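Local coordinates for DUF2666 domain-containing protein (Pyrococcus furiosus, PDB 3V68) that is of unknown function but probably binds double-stranded DNA, at residues I2-E7 with E22-E27; I137-R142 with W146-R151. All coordinates share one frame; numbering follows the deposited sequence.

Interaction 1. Residues I2-E7 with E22-E27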
ATOM      1  N   ILE A   2      25.194   9.769   3.877  1.00 27.01           N
ATOM      2  CA  ILE A   2      25.293   8.934   5.113  1.00 27.04           C
ATOM      3  C   ILE A   2      25.777   7.523   4.774  1.00 27.12           C
ATOM      4  O   ILE A   2      25.659   7.080   3.630  1.00 27.13           O
ATOM      5  CB  ILE A   2      23.946   8.886   5.896  1.00 26.99           C
ATOM      6  CG1 ILE A   2      22.815   8.327   5.018  1.00 27.01           C
ATOM      7  CG2 ILE A   2      23.596  10.275   6.441  1.00 27.25           C
ATOM      8  CD1 ILE A   2      21.520   8.039   5.762  1.00 25.69           C
ATOM      9  N   GLU A   3      26.330   6.825   5.765  1.00 27.06           N
ATOM     10  CA  GLU A   3      26.841   5.472   5.545  1.00 27.01           C
ATOM     11  C   GLU A   3      25.719   4.432   5.490  1.00 26.22           C
ATOM     12  O   GLU A   3      24.568   4.730   5.816  1.00 26.41           O
ATOM     13  CB  GLU A   3      27.892   5.091   6.601  1.00 27.53           C
ATOM     14  CG  GLU A   3      29.180   5.933   6.570  1.00 29.55           C
ATOM     15  CD  GLU A   3      29.878   5.951   5.209  1.00 32.34           C
ATOM     16  OE1 GLU A   3      29.879   4.918   4.500  1.00 34.24           O
ATOM     17  OE2 GLU A   3      30.438   7.010   4.849  1.00 33.86           O
ATOM     18  N   ARG A   4      26.076   3.219   5.070  1.00 25.17           N
ATOM     19  CA  ARG A   4      25.125   2.120   4.893  1.00 23.95           C
ATOM     20  C   ARG A   4      24.202   1.918   6.088  1.00 22.69           C
ATOM     21  O   ARG A   4      24.656   1.777   7.225  1.00 22.87           O
ATOM     22  CB  ARG A   4      25.864   0.820   4.579  1.00 24.30           C
ATOM     23  CG  ARG A   4      24.955  -0.391   4.406  1.00 24.98           C
ATOM     24  CD  ARG A   4      25.760  -1.619   4.055  1.00 26.65           C
ATOM     25  NE  ARG A   4      26.304  -1.527   2.704  1.00 28.47           N
ATOM     26  CZ  ARG A   4      27.081  -2.445   2.135  1.00 29.59           C
ATOM     27  NH1 ARG A   4      27.426  -3.542   2.795  1.00 30.74           N
ATOM     28  NH2 ARG A   4      27.516  -2.258   0.896  1.00 30.84           N
ATOM     29  N   ILE A   5      22.904   1.894   5.805  1.00 20.83           N
ATOM     30  CA  ILE A   5      21.878   1.758   6.827  1.00 19.19           C
ATOM     31  C   ILE A   5      20.566   1.344   6.160  1.00 17.91           C
ATOM     32  O   ILE A   5      20.276   1.749   5.036  1.00 17.33           O
ATOM     33  CB  ILE A   5      21.696   3.085   7.626  1.00 19.36           C
ATOM     34  CG1 ILE A   5      20.797   2.876   8.851  1.00 19.53           C
ATOM     35  CG2 ILE A   5      21.185   4.212   6.716  1.00 19.60           C
ATOM     36  CD1 ILE A   5      20.755   4.051   9.815  1.00 20.96           C
ATOM     37  N   LEU A   6      19.791   0.520   6.852  1.00 16.76           N
ATOM     38  CA  LEU A   6      18.452   0.192   6.400  1.00 15.81           C
ATOM     39  C   LEU A   6      17.601  -0.040   7.625  1.00 15.11           C
ATOM     40  O   LEU A   6      17.719  -1.073   8.276  1.00 14.64           O
ATOM     41  CB  LEU A   6      18.470  -1.046   5.504  1.00 16.00           C
ATOM     42  CG  LEU A   6      17.202  -1.405   4.738  1.00 17.20           C
ATOM     43  CD1 LEU A   6      16.627  -0.193   4.000  1.00 17.47           C
ATOM     44  CD2 LEU A   6      17.483  -2.536   3.766  1.00 16.94           C
ATOM     45  N   GLU A   7      16.762   0.936   7.953  1.00 14.49           N
ATOM     46  CA  GLU A   7      15.991   0.872   9.185  1.00 14.61           C
ATOM     47  C   GLU A   7      14.616   1.509   9.082  1.00 13.77           C
ATOM     48  O   GLU A   7      14.397   2.458   8.315  1.00 13.11           O
ATOM     49  CB  GLU A   7      16.767   1.483  10.358  1.00 15.34           C
ATOM     50  CG  GLU A   7      17.060   2.965  10.244  1.00 17.90           C
ATOM     51  CD  GLU A   7      17.586   3.555  11.541  1.00 20.62           C
ATOM     52  OE1 GLU A   7      17.103   4.638  11.933  1.00 22.98           O
ATOM     53  OE2 GLU A   7      18.478   2.936  12.168  1.00 21.53           O
ATOM     54  N   GLU A  22      21.080  -5.873   9.047  1.00 17.01           N
ATOM     55  CA  GLU A  22      22.496  -5.828   9.399  1.00 18.50           C
ATOM     56  C   GLU A  22      23.311  -6.755   8.502  1.00 19.07           C
ATOM     57  O   GLU A  22      24.507  -6.539   8.297  1.00 19.61           O
ATOM     58  CB  GLU A  22      22.691  -6.175  10.876  1.00 19.00           C
ATOM     59  CG  GLU A  22      22.220  -5.068  11.811  1.00 21.04           C
ATOM     60  CD  GLU A  22      22.253  -5.463  13.274  1.00 23.50           C
ATOM     61  OE1 GLU A  22      23.106  -6.291  13.655  1.00 24.55           O
ATOM     62  OE2 GLU A  22      21.425  -4.928  14.043  1.00 25.65           O
ATOM     63  N   ASP A  23      22.649  -7.780   7.971  1.00 19.59           N
ATOM     64  CA  ASP A  23      23.252  -8.696   7.015  1.00 19.95           C
ATOM     65  C   ASP A  23      22.667  -8.373   5.642  1.00 19.52           C
ATOM     66  O   ASP A  23      21.558  -8.803   5.321  1.00 19.94           O
ATOM     67  CB  ASP A  23      22.960 -10.145   7.421  1.00 20.65           C
ATOM     68  CG  ASP A  23      23.773 -11.160   6.629  1.00 22.38           C
ATOM     69  OD1 ASP A  23      24.522 -10.776   5.706  1.00 24.94           O
ATOM     70  OD2 ASP A  23      23.661 -12.364   6.938  1.00 25.70           O
ATOM     71  N   PHE A  24      23.425  -7.623   4.846  1.00 19.16           N
ATOM     72  CA  PHE A  24      22.918  -7.012   3.615  1.00 18.51           C
ATOM     73  C   PHE A  24      22.960  -7.920   2.382  1.00 18.21           C
ATOM     74  O   PHE A  24      23.787  -7.736   1.479  1.00 18.98           O
ATOM     75  CB  PHE A  24      23.626  -5.679   3.339  1.00 18.77           C
ATOM     76  CG  PHE A  24      23.216  -4.574   4.265  1.00 18.81           C
ATOM     77  CD1 PHE A  24      22.203  -3.693   3.903  1.00 19.25           C
ATOM     78  CD2 PHE A  24      23.832  -4.419   5.504  1.00 19.94           C
ATOM     79  CE1 PHE A  24      21.814  -2.666   4.759  1.00 19.55           C
ATOM     80  CE2 PHE A  24      23.445  -3.397   6.369  1.00 19.74           C
ATOM     81  CZ  PHE A  24      22.436  -2.522   5.995  1.00 19.49           C
ATOM     82  N   THR A  25      22.053  -8.890   2.356  1.00 17.12           N
ATOM     83  CA  THR A  25      21.815  -9.713   1.174  1.00 16.57           C
ATOM     84  C   THR A  25      20.540  -9.216   0.500  1.00 16.13           C
ATOM     85  O   THR A  25      19.703  -8.578   1.150  1.00 16.02           O
ATOM     86  CB  THR A  25      21.624 -11.204   1.538  1.00 16.64           C
ATOM     87  OG1 THR A  25      20.472 -11.349   2.381  1.00 16.42           O
ATOM     88  CG2 THR A  25      22.852 -11.762   2.267  1.00 17.09           C
ATOM     89  N   ASN A  26      20.384  -9.509  -0.790  1.00 15.70           N
ATOM     90  CA  ASN A  26      19.151  -9.165  -1.498  1.00 15.46           C
ATOM     91  C   ASN A  26      17.917  -9.767  -0.839  1.00 15.55           C
ATOM     92  O   ASN A  26      16.879  -9.102  -0.755  1.00 15.72           O
ATOM     93  CB  ASN A  26      19.215  -9.582  -2.964  1.00 15.29           C
ATOM     94  CG  ASN A  26      20.144  -8.711  -3.779  1.00 15.05           C
ATOM     95  OD1 ASN A  26      20.324  -7.520  -3.498  1.00 15.70           O
ATOM     96  ND2 ASN A  26      20.744  -9.303  -4.808  1.00 15.67           N
ATOM     97  N   GLU A  27      18.034 -11.010  -0.370  1.00 15.63           N
ATOM     98  CA  GLU A  27      16.938 -11.676   0.344  1.00 15.83           C
ATOM     99  C   GLU A  27      16.516 -10.893   1.589  1.00 15.32           C
ATOM    100  O   GLU A  27      15.330 -10.639   1.793  1.00 15.16           O
ATOM    101  CB  GLU A  27      17.317 -13.111   0.728  1.00 16.59           C
ATOM    102  CG  GLU A  27      16.166 -13.915   1.328  1.00 19.42           C
ATOM    103  CD  GLU A  27      16.609 -15.226   1.974  1.00 22.56           C
ATOM    104  OE1 GLU A  27      17.781 -15.348   2.393  1.00 25.06           O
ATOM    105  OE2 GLU A  27      15.767 -16.138   2.078  1.00 25.84           O
TER
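Arg-4 and Leu-6 reach Phe-24 across a gap too wide for strand pairing, the closest CA atoms, those of Leu-6 and Glu-22, lying 7.8 Å apart, and the contact is made by side chains. Phe-24 is the centre of an inverse gamma turn, in which Thr-25 N bonds back to Asp-23 O at 3.0 Å, and its side chain projects toward segment 2-7. The aliphatic part of Arg-4 lies across one face of the ring. Arg-4 CD stands 3.6 Å above the plane and over its centre, a CH-pi contact only 11° off the normal, while Arg-4 CG is 3.7 Å from Phe-24 CZ. With CG anti to the backbone N (chi1 179°) and the next bond also extended, the chain runs straight over the ring, sliding past Phe-24 in the opposite direction, before bending at chi3. That bend leaves the guanidinium tilted 47° to the ring; Arg-4 CZ is 5.3 Å from the centroid of the Phe-24 ring, so any cation-pi attraction is at most weak. Leu-6 CB meets Phe-24 CE1 at 3.8 Å, and the carbonyl carbon of Ile-5 lies near the ring plane, at the edge. Putting an alanine at Phe-24 would probably leave the methylenes of Arg-4 without the face they lie on, free to turn, and open a gap beside Leu-6. Thr-25 is the N-cap of helix 26-43, its OG1 accepting from Asn-28 N, so Phe-24 sits just ahead of that helix and also touches its Ile-29. Leu-6, buried on strand 5-12, packs against Ile-29 and Phe-32 of the same helix, and the Phe-24 ring meets that of Tyr-143, in the neighbouring strand 136-143, with planes nearly parallel.

Interaction 2. Residues I137-R142 with W146-R151; sequences INFTAR and WIVVKR
Trp-146 holds its CG anti to the backbone N (chi1 176°), which swings the indole under Ala-141, whose CB sits 3.5 Å above the ring plane, offset toward the rim, in a CH-pi contact. Arg-151 instead has CG between its backbone N and carbonyl carbon (chi1 62°); from there an extended chain runs alongside Asn-138 and takes NH1 to within 3.2 Å of Thr-140 OG1, a weak and markedly bent hydrogen bond. That hydroxyl donates in turn to Asn-138 OD1 at 2.7 Å, in the carbonyl plane, and Val-149 CG1 lies over the centre of the guanidinium. These groups belong to an antiparallel beta hairpin, its strand directions 165° apart. Phe-139 with Lys-150 and Ala-141 with Val-148 are the hydrogen-bonded pairs, each closed by two bonds; Lys-150 N to Phe-139 O measures 2.9 Å. On the face carrying these residues, Val-148 CG1 approaches the edge of the Phe-139 ring, 3.9 Å from CD2. This face looks onto helices: Phe-139 packs on Phe-32 and Ile-170, Trp-146 meets Phe-181 edge-to-face, and Lys-150 NZ bonds to Thr-173 and Ser-169 of helix 160-181.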
ATOM      1  N   ILE A 137       7.895   8.858  12.862  1.00 16.03           N
ATOM      2  CA  ILE A 137       8.016   7.810  11.857  1.00 15.59           C
ATOM      3  C   ILE A 137       9.403   7.974  11.249  1.00 14.92           C
ATOM      4  O   ILE A 137       9.817   9.091  10.945  1.00 14.58           O
ATOM      5  CB  ILE A 137       6.958   7.959  10.731  1.00 15.73           C
ATOM      6  CG1 ILE A 137       5.537   8.142  11.302  1.00 16.90           C
ATOM      7  CG2 ILE A 137       7.050   6.788   9.736  1.00 16.32           C
ATOM      8  CD1 ILE A 137       4.977   6.951  12.060  1.00 18.39           C
ATOM      9  N   ASN A 138      10.124   6.869  11.076  1.00 14.40           N
ATOM     10  CA  ASN A 138      11.473   6.923  10.513  1.00 14.26           C
ATOM     11  C   ASN A 138      11.782   5.764   9.564  1.00 13.59           C
ATOM     12  O   ASN A 138      11.917   4.618   9.998  1.00 13.69           O
ATOM     13  CB  ASN A 138      12.514   7.001  11.643  1.00 14.80           C
ATOM     14  CG  ASN A 138      13.925   6.701  11.168  1.00 15.95           C
ATOM     15  OD1 ASN A 138      14.349   7.149  10.101  1.00 17.29           O
ATOM     16  ND2 ASN A 138      14.661   5.928  11.964  1.00 18.67           N
ATOM     17  N   PHE A 139      11.876   6.073   8.271  1.00 12.92           N
ATOM     18  CA  PHE A 139      12.424   5.147   7.282  1.00 12.48           C
ATOM     19  C   PHE A 139      13.708   5.745   6.732  1.00 12.78           C
ATOM     20  O   PHE A 139      13.685   6.790   6.082  1.00 12.33           O
ATOM     21  CB  PHE A 139      11.436   4.884   6.135  1.00 12.35           C
ATOM     22  CG  PHE A 139      11.950   3.913   5.095  1.00 11.79           C
ATOM     23  CD1 PHE A 139      11.712   2.553   5.229  1.00 12.19           C
ATOM     24  CD2 PHE A 139      12.678   4.358   3.989  1.00 12.81           C
ATOM     25  CE1 PHE A 139      12.176   1.645   4.283  1.00 12.92           C
ATOM     26  CE2 PHE A 139      13.157   3.460   3.035  1.00 13.01           C
ATOM     27  CZ  PHE A 139      12.905   2.094   3.185  1.00 12.71           C
ATOM     28  N   THR A 140      14.824   5.071   6.983  1.00 13.24           N
ATOM     29  CA  THR A 140      16.120   5.547   6.523  1.00 14.04           C
ATOM     30  C   THR A 140      16.828   4.426   5.788  1.00 14.35           C
ATOM     31  O   THR A 140      16.988   3.324   6.322  1.00 14.43           O
ATOM     32  CB  THR A 140      16.983   6.067   7.701  1.00 14.23           C
ATOM     33  OG1 THR A 140      16.334   7.189   8.305  1.00 16.01           O
ATOM     34  CG2 THR A 140      18.361   6.500   7.223  1.00 15.17           C
ATOM     35  N   ALA A 141      17.225   4.709   4.551  1.00 14.77           N
ATOM     36  CA  ALA A 141      17.907   3.737   3.715  1.00 15.56           C
ATOM     37  C   ALA A 141      19.095   4.361   3.010  1.00 16.44           C
ATOM     38  O   ALA A 141      18.964   5.397   2.355  1.00 16.21           O
ATOM     39  CB  ALA A 141      16.940   3.148   2.691  1.00 15.50           C
ATOM     40  N   ARG A 142      20.257   3.736   3.166  1.00 17.68           N
ATOM     41  CA  ARG A 142      21.394   4.015   2.302  1.00 19.51           C
ATOM     42  C   ARG A 142      22.099   2.709   1.962  1.00 19.96           C
ATOM     43  O   ARG A 142      22.608   2.012   2.845  1.00 20.12           O
ATOM     44  CB  ARG A 142      22.364   5.014   2.935  1.00 19.62           C
ATOM     45  CG  ARG A 142      23.328   5.650   1.918  1.00 22.04           C
ATOM     46  CD  ARG A 142      24.573   4.795   1.674  1.00 25.03           C
ATOM     47  NE  ARG A 142      25.315   5.225   0.488  1.00 27.64           N
ATOM     48  CZ  ARG A 142      26.587   4.927   0.239  1.00 29.14           C
ATOM     49  NH1 ARG A 142      27.292   4.194   1.096  1.00 30.55           N
ATOM     50  NH2 ARG A 142      27.163   5.368  -0.872  1.00 29.68           N
ATOM     51  N   TRP A 146      21.696   4.075  -3.696  1.00 20.28           N
ATOM     52  CA  TRP A 146      20.305   4.245  -3.281  1.00 18.86           C
ATOM     53  C   TRP A 146      20.196   4.850  -1.882  1.00 18.31           C
ATOM     54  O   TRP A 146      20.634   4.250  -0.896  1.00 18.06           O
ATOM     55  CB  TRP A 146      19.564   2.899  -3.346  1.00 18.99           C
ATOM     56  CG  TRP A 146      18.142   2.934  -2.841  1.00 17.75           C
ATOM     57  CD1 TRP A 146      17.124   3.714  -3.307  1.00 18.52           C
ATOM     58  CD2 TRP A 146      17.583   2.131  -1.791  1.00 17.25           C
ATOM     59  NE1 TRP A 146      15.969   3.457  -2.604  1.00 17.70           N
ATOM     60  CE2 TRP A 146      16.224   2.492  -1.666  1.00 16.98           C
ATOM     61  CE3 TRP A 146      18.103   1.148  -0.937  1.00 17.01           C
ATOM     62  CZ2 TRP A 146      15.373   1.901  -0.724  1.00 16.46           C
ATOM     63  CZ3 TRP A 146      17.258   0.560   0.003  1.00 17.46           C
ATOM     64  CH2 TRP A 146      15.905   0.939   0.096  1.00 17.30           C
ATOM     65  N   ILE A 147      19.605   6.041  -1.808  1.00 17.50           N
ATOM     66  CA  ILE A 147      19.359   6.705  -0.533  1.00 17.36           C
ATOM     67  C   ILE A 147      17.934   7.251  -0.449  1.00 17.06           C
ATOM     68  O   ILE A 147      17.478   7.967  -1.346  1.00 17.25           O
ATOM     69  CB  ILE A 147      20.395   7.832  -0.238  1.00 17.34           C
ATOM     70  CG1 ILE A 147      20.091   8.497   1.109  1.00 17.73           C
ATOM     71  CG2 ILE A 147      20.442   8.857  -1.371  1.00 18.54           C
ATOM     72  CD1 ILE A 147      21.288   9.170   1.748  1.00 18.59           C
ATOM     73  N   VAL A 148      17.239   6.885   0.625  1.00 16.89           N
ATOM     74  CA  VAL A 148      15.897   7.388   0.913  1.00 16.86           C
ATOM     75  C   VAL A 148      15.809   7.735   2.395  1.00 16.59           C
ATOM     76  O   VAL A 148      16.144   6.923   3.262  1.00 16.95           O
ATOM     77  CB  VAL A 148      14.784   6.350   0.559  1.00 16.89           C
ATOM     78  CG1 VAL A 148      13.424   6.803   1.104  1.00 17.43           C
ATOM     79  CG2 VAL A 148      14.693   6.141  -0.940  1.00 17.58           C
ATOM     80  N   VAL A 149      15.373   8.952   2.684  1.00 15.98           N
ATOM     81  CA  VAL A 149      15.116   9.353   4.057  1.00 15.74           C
ATOM     82  C   VAL A 149      13.706   9.911   4.111  1.00 15.71           C
ATOM     83  O   VAL A 149      13.423  10.970   3.547  1.00 15.80           O
ATOM     84  CB  VAL A 149      16.152  10.378   4.561  1.00 15.62           C
ATOM     85  CG1 VAL A 149      15.769  10.903   5.931  1.00 16.40           C
ATOM     86  CG2 VAL A 149      17.547   9.759   4.592  1.00 15.48           C
ATOM     87  N   LYS A 150      12.819   9.175   4.774  1.00 15.45           N
ATOM     88  CA  LYS A 150      11.426   9.582   4.911  1.00 15.55           C
ATOM     89  C   LYS A 150      11.057   9.499   6.381  1.00 16.13           C
ATOM     90  O   LYS A 150      10.751   8.422   6.910  1.00 15.61           O
ATOM     91  CB  LYS A 150      10.514   8.723   4.026  1.00 15.58           C
ATOM     92  CG  LYS A 150      10.665   9.031   2.536  1.00 14.83           C
ATOM     93  CD  LYS A 150       9.824   8.134   1.637  1.00 15.09           C
ATOM     94  CE  LYS A 150       9.987   8.557   0.175  1.00 14.88           C
ATOM     95  NZ  LYS A 150       9.109   7.800  -0.764  1.00 15.93           N
ATOM     96  N   ARG A 151      11.132  10.643   7.052  1.00 16.68           N
ATOM     97  CA  ARG A 151      10.904  10.681   8.487  1.00 17.96           C
ATOM     98  C   ARG A 151      10.321  12.006   8.965  1.00 18.39           C
ATOM     99  O   ARG A 151      10.429  13.031   8.285  1.00 18.05           O
ATOM    100  CB  ARG A 151      12.196  10.347   9.252  1.00 18.47           C
ATOM    101  CG  ARG A 151      13.334  11.314   9.026  1.00 19.89           C
ATOM    102  CD  ARG A 151      14.659  10.741   9.506  1.00 21.98           C
ATOM    103  NE  ARG A 151      15.765  11.649   9.211  1.00 24.50           N
ATOM    104  CZ  ARG A 151      17.041  11.286   9.100  1.00 25.40           C
ATOM    105  NH1 ARG A 151      17.399  10.013   9.246  1.00 26.43           N
ATOM    106  NH2 ARG A 151      17.964  12.199   8.826  1.00 26.50           N
TER

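Interaction 1 closes before interaction 2 opens along the chain, yet their centres lie about 12 Å apart because both reach one antiparallel sheet, ordered 15-20, 5-12, 136-143, 146-153. The joint is between the two central strands: Ile-5 O lies 2.7 Å from Arg-142 N, a probable hydrogen bond, Glu-7 OE1 probably accepts from Asn-138 ND2, and Leu-6 CD1 packs on Ala-141 CB at 3.6 Å. Each interaction falls within a different DUF2666 sequence match, and each match contributes a hairpin, so the shared sheet ties the two halves of the chain together. Helices 26-43 and 160-181 both pack against this sheet.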